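Endoglucanase (Ruminococcus champanellensis, PDB 6WQV) probably hydrolyses internal beta-1,4-glucosidic bonds of cellulose and related plant polysaccharides as a broad-specificity endoglucanase of glycosyl hydrolase family 5. Local coordinates at residues Ser187-Phe192 with Met209-Ala214. Residues are numbered along the deposited sequence; the frame is centred on the assembly and turned at random.
Sequences SYNQTF and MVPTYA
One hydrogen bond joins the helical segment 187-192 to segment 209-214. Asn189 ND2 donates to the backbone carbonyl Pro211 O at 3.0 Å. The N-H...O angle is 154°, and the oxygen lies close to the amide plane of Asn189. The donor in turn lies in the carbonyl plane of Pro211. The side chain reaches the strand with CG anti to the backbone carbonyl carbon of Asn189 and beside the backbone N (chi1 -81°). The other amide branch meets carbon: Asn189 OD1 sits 3.5 Å from Val210 CG1 and equally close to Pro211 CD. This buried oxygen has no polar partner in the model. The segments belong to a TIM barrel, the fold of family 5. Helix 179-197 covers strand 208-211 from outside; the axes of 187-192 and 209-211 run nearly antiparallel, at 167°. An alanine at Asn189 would lose the amide and would probably leave Pro211 O without this donor and Val210 less well covered. The apolar part of the contact lies one helical turn further on. Val210 CG1 meets the edge of the Phe192 ring, 3.8 Å from CD2. Phe192 CE2 approaches the backbone oxygen Met209 O at 3.5 Å. The same ring also meets Trp143 of helix 129-149.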
ATOM      1  N   SER A 187      17.087   7.749   2.887  1.00 11.83           N
ATOM      2  CA  SER A 187      17.220   8.128   4.291  1.00 12.45           C
ATOM      3  C   SER A 187      15.915   7.914   5.049  1.00 13.03           C
ATOM      4  O   SER A 187      15.918   7.411   6.179  1.00 13.19           O
ATOM      5  CB  SER A 187      17.650   9.594   4.387  1.00 14.84           C
ATOM      6  OG  SER A 187      17.770  10.022   5.732  1.00 18.87           O
ATOM      7  N   TYR A 188      14.791   8.302   4.442  1.00 11.78           N
ATOM      8  CA  TYR A 188      13.499   8.148   5.105  1.00 11.31           C
ATOM      9  C   TYR A 188      13.177   6.677   5.358  1.00 11.60           C
ATOM     10  O   TYR A 188      12.693   6.320   6.440  1.00 11.28           O
ATOM     11  CB  TYR A 188      12.397   8.794   4.261  1.00 10.69           C
ATOM     12  CG  TYR A 188      12.474  10.307   4.089  1.00 11.84           C
ATOM     13  CD1 TYR A 188      13.295  11.097   4.888  1.00 13.32           C
ATOM     14  CD2 TYR A 188      11.712  10.945   3.116  1.00 12.49           C
ATOM     15  CE1 TYR A 188      13.350  12.485   4.719  1.00 13.88           C
ATOM     16  CE2 TYR A 188      11.755  12.329   2.947  1.00 13.48           C
ATOM     17  CZ  TYR A 188      12.575  13.091   3.750  1.00 12.34           C
ATOM     18  OH  TYR A 188      12.645  14.457   3.592  1.00 13.92           O
ATOM     19  N   ASN A 189      13.432   5.808   4.373  1.00 10.71           N
ATOM     20  CA  ASN A 189      13.193   4.383   4.592  1.00 11.46           C
ATOM     21  C   ASN A 189      14.101   3.840   5.690  1.00 11.67           C
ATOM     22  O   ASN A 189      13.675   3.006   6.503  1.00 12.18           O
ATOM     23  CB  ASN A 189      13.392   3.590   3.298  1.00 11.11           C
ATOM     24  CG  ASN A 189      12.192   3.647   2.385  1.00 11.27           C
ATOM     25  OD1 ASN A 189      11.058   3.768   2.845  1.00 12.39           O
ATOM     26  ND2 ASN A 189      12.435   3.554   1.083  1.00 12.22           N
ATOM     27  N   GLN A 190      15.363   4.290   5.724  1.00 11.67           N
ATOM     28  CA  GLN A 190      16.286   3.837   6.761  1.00 13.21           C
ATOM     29  C   GLN A 190      15.806   4.273   8.141  1.00 11.52           C
ATOM     30  O   GLN A 190      15.847   3.493   9.103  1.00 11.73           O
ATOM     31  CB  GLN A 190      17.692   4.372   6.489  1.00 12.55           C
ATOM     32  CG  GLN A 190      18.719   3.872   7.479  1.00 13.86           C
ATOM     33  CD  GLN A 190      18.965   2.379   7.351  1.00 12.78           C
ATOM     34  OE1 GLN A 190      19.585   1.921   6.390  1.00 16.69           O
ATOM     35  NE2 GLN A 190      18.464   1.610   8.317  1.00 15.56           N
ATOM     36  N   THR A 191      15.332   5.513   8.259  1.00 11.60           N
ATOM     37  CA  THR A 191      14.801   5.981   9.537  1.00 11.21           C
ATOM     38  C   THR A 191      13.625   5.127   9.984  1.00 12.12           C
ATOM     39  O   THR A 191      13.533   4.738  11.152  1.00 13.74           O
ATOM     40  CB  THR A 191      14.381   7.443   9.411  1.00 13.27           C
ATOM     41  OG1 THR A 191      15.544   8.237   9.150  1.00 13.83           O
ATOM     42  CG2 THR A 191      13.710   7.929  10.680  1.00 14.56           C
ATOM     43  N   PHE A 192      12.697   4.846   9.066  1.00 11.59           N
ATOM     44  CA  PHE A 192      11.546   4.017   9.403  1.00 11.70           C
ATOM     45  C   PHE A 192      11.979   2.678   9.987  1.00  9.96           C
ATOM     46  O   PHE A 192      11.479   2.247  11.033  1.00 10.82           O
ATOM     47  CB  PHE A 192      10.681   3.835   8.145  1.00 11.25           C
ATOM     48  CG  PHE A 192       9.788   2.620   8.175  1.00  9.78           C
ATOM     49  CD1 PHE A 192       8.729   2.530   9.065  1.00 10.47           C
ATOM     50  CD2 PHE A 192      10.002   1.577   7.289  1.00 10.26           C
ATOM     51  CE1 PHE A 192       7.905   1.400   9.073  1.00 10.72           C
ATOM     52  CE2 PHE A 192       9.191   0.453   7.289  1.00 10.86           C
ATOM     53  CZ  PHE A 192       8.143   0.366   8.183  1.00 11.24           C
ATOM     54  N   MET A 209       7.753  -3.206   4.957  1.00 11.28           N
ATOM     55  CA  MET A 209       7.691  -2.865   3.541  1.00 10.93           C
ATOM     56  C   MET A 209       8.149  -1.426   3.340  1.00 10.49           C
ATOM     57  O   MET A 209       7.856  -0.547   4.160  1.00 11.27           O
ATOM     58  CB  MET A 209       6.262  -3.042   2.994  1.00 12.92           C
ATOM     59  CG  MET A 209       5.851  -4.493   2.738  1.00 12.68           C
ATOM     60  SD  MET A 209       4.079  -4.696   2.428  1.00 15.63           S
ATOM     61  CE  MET A 209       3.907  -3.448   1.189  1.00 12.32           C
ATOM     62  N   VAL A 210       8.891  -1.197   2.259  1.00 10.63           N
ATOM     63  CA  VAL A 210       9.377   0.133   1.894  1.00 10.08           C
ATOM     64  C   VAL A 210       9.174   0.370   0.404  1.00 10.07           C
ATOM     65  O   VAL A 210       9.390  -0.543  -0.411  1.00 11.97           O
ATOM     66  CB  VAL A 210      10.859   0.336   2.258  1.00 12.74           C
ATOM     67  CG1 VAL A 210      11.048   0.433   3.765  1.00 11.93           C
ATOM     68  CG2 VAL A 210      11.730  -0.783   1.667  1.00 13.95           C
ATOM     69  N   PRO A 211       8.790   1.586   0.009  1.00 10.57           N
ATOM     70  CA  PRO A 211       8.656   1.883  -1.424  1.00 10.57           C
ATOM     71  C   PRO A 211       9.908   2.475  -2.035  1.00 11.57           C
ATOM     72  O   PRO A 211      10.726   3.070  -1.328  1.00 12.36           O
ATOM     73  CB  PRO A 211       7.539   2.929  -1.448  1.00 10.88           C
ATOM     74  CG  PRO A 211       7.831   3.722  -0.183  1.00 11.95           C
ATOM     75  CD  PRO A 211       8.336   2.711   0.841  1.00 11.06           C
ATOM     76  N   THR A 212      10.051   2.335  -3.348  1.00 11.27           N
ATOM     77  CA  THR A 212      10.928   3.195  -4.115  1.00 10.12           C
ATOM     78  C   THR A 212      10.278   4.570  -4.251  1.00 10.74           C
ATOM     79  O   THR A 212       9.154   4.809  -3.787  1.00 11.36           O
ATOM     80  CB  THR A 212      11.092   2.605  -5.506  1.00  9.92           C
ATOM     81  OG1 THR A 212       9.776   2.432  -6.045  1.00 10.72           O
ATOM     82  CG2 THR A 212      11.799   1.251  -5.469  1.00 12.98           C
ATOM     83  N   TYR A 213      10.988   5.487  -4.910  1.00 11.23           N
ATOM     84  CA  TYR A 213      10.410   6.762  -5.316  1.00 13.51           C
ATOM     85  C   TYR A 213       9.064   6.516  -6.004  1.00 12.49           C
ATOM     86  O   TYR A 213       8.988   5.759  -6.975  1.00 12.28           O
ATOM     87  CB  TYR A 213      11.374   7.511  -6.263  1.00 13.70           C
ATOM     88  CG  TYR A 213      10.794   8.835  -6.711  1.00 13.35           C
ATOM     89  CD1 TYR A 213       9.843   8.879  -7.717  1.00 14.52           C
ATOM     90  CD2 TYR A 213      11.144  10.030  -6.093  1.00 14.70           C
ATOM     91  CE1 TYR A 213       9.260  10.066  -8.103  1.00 14.87           C
ATOM     92  CE2 TYR A 213      10.565  11.228  -6.476  1.00 12.42           C
ATOM     93  CZ  TYR A 213       9.622  11.239  -7.477  1.00 14.17           C
ATOM     94  OH  TYR A 213       9.046  12.427  -7.863  1.00 15.24           O
ATOM     95  N   ALA A 214       8.006   7.144  -5.489  1.00 11.89           N
ATOM     96  CA  ALA A 214       6.630   7.033  -6.000  1.00 12.97           C
ATOM     97  C   ALA A 214       6.133   5.588  -6.090  1.00 13.67           C
ATOM     98  O   ALA A 214       5.145   5.314  -6.787  1.00 12.85           O
ATOM     99  CB  ALA A 214       6.439   7.756  -7.338  1.00 13.73           C
TER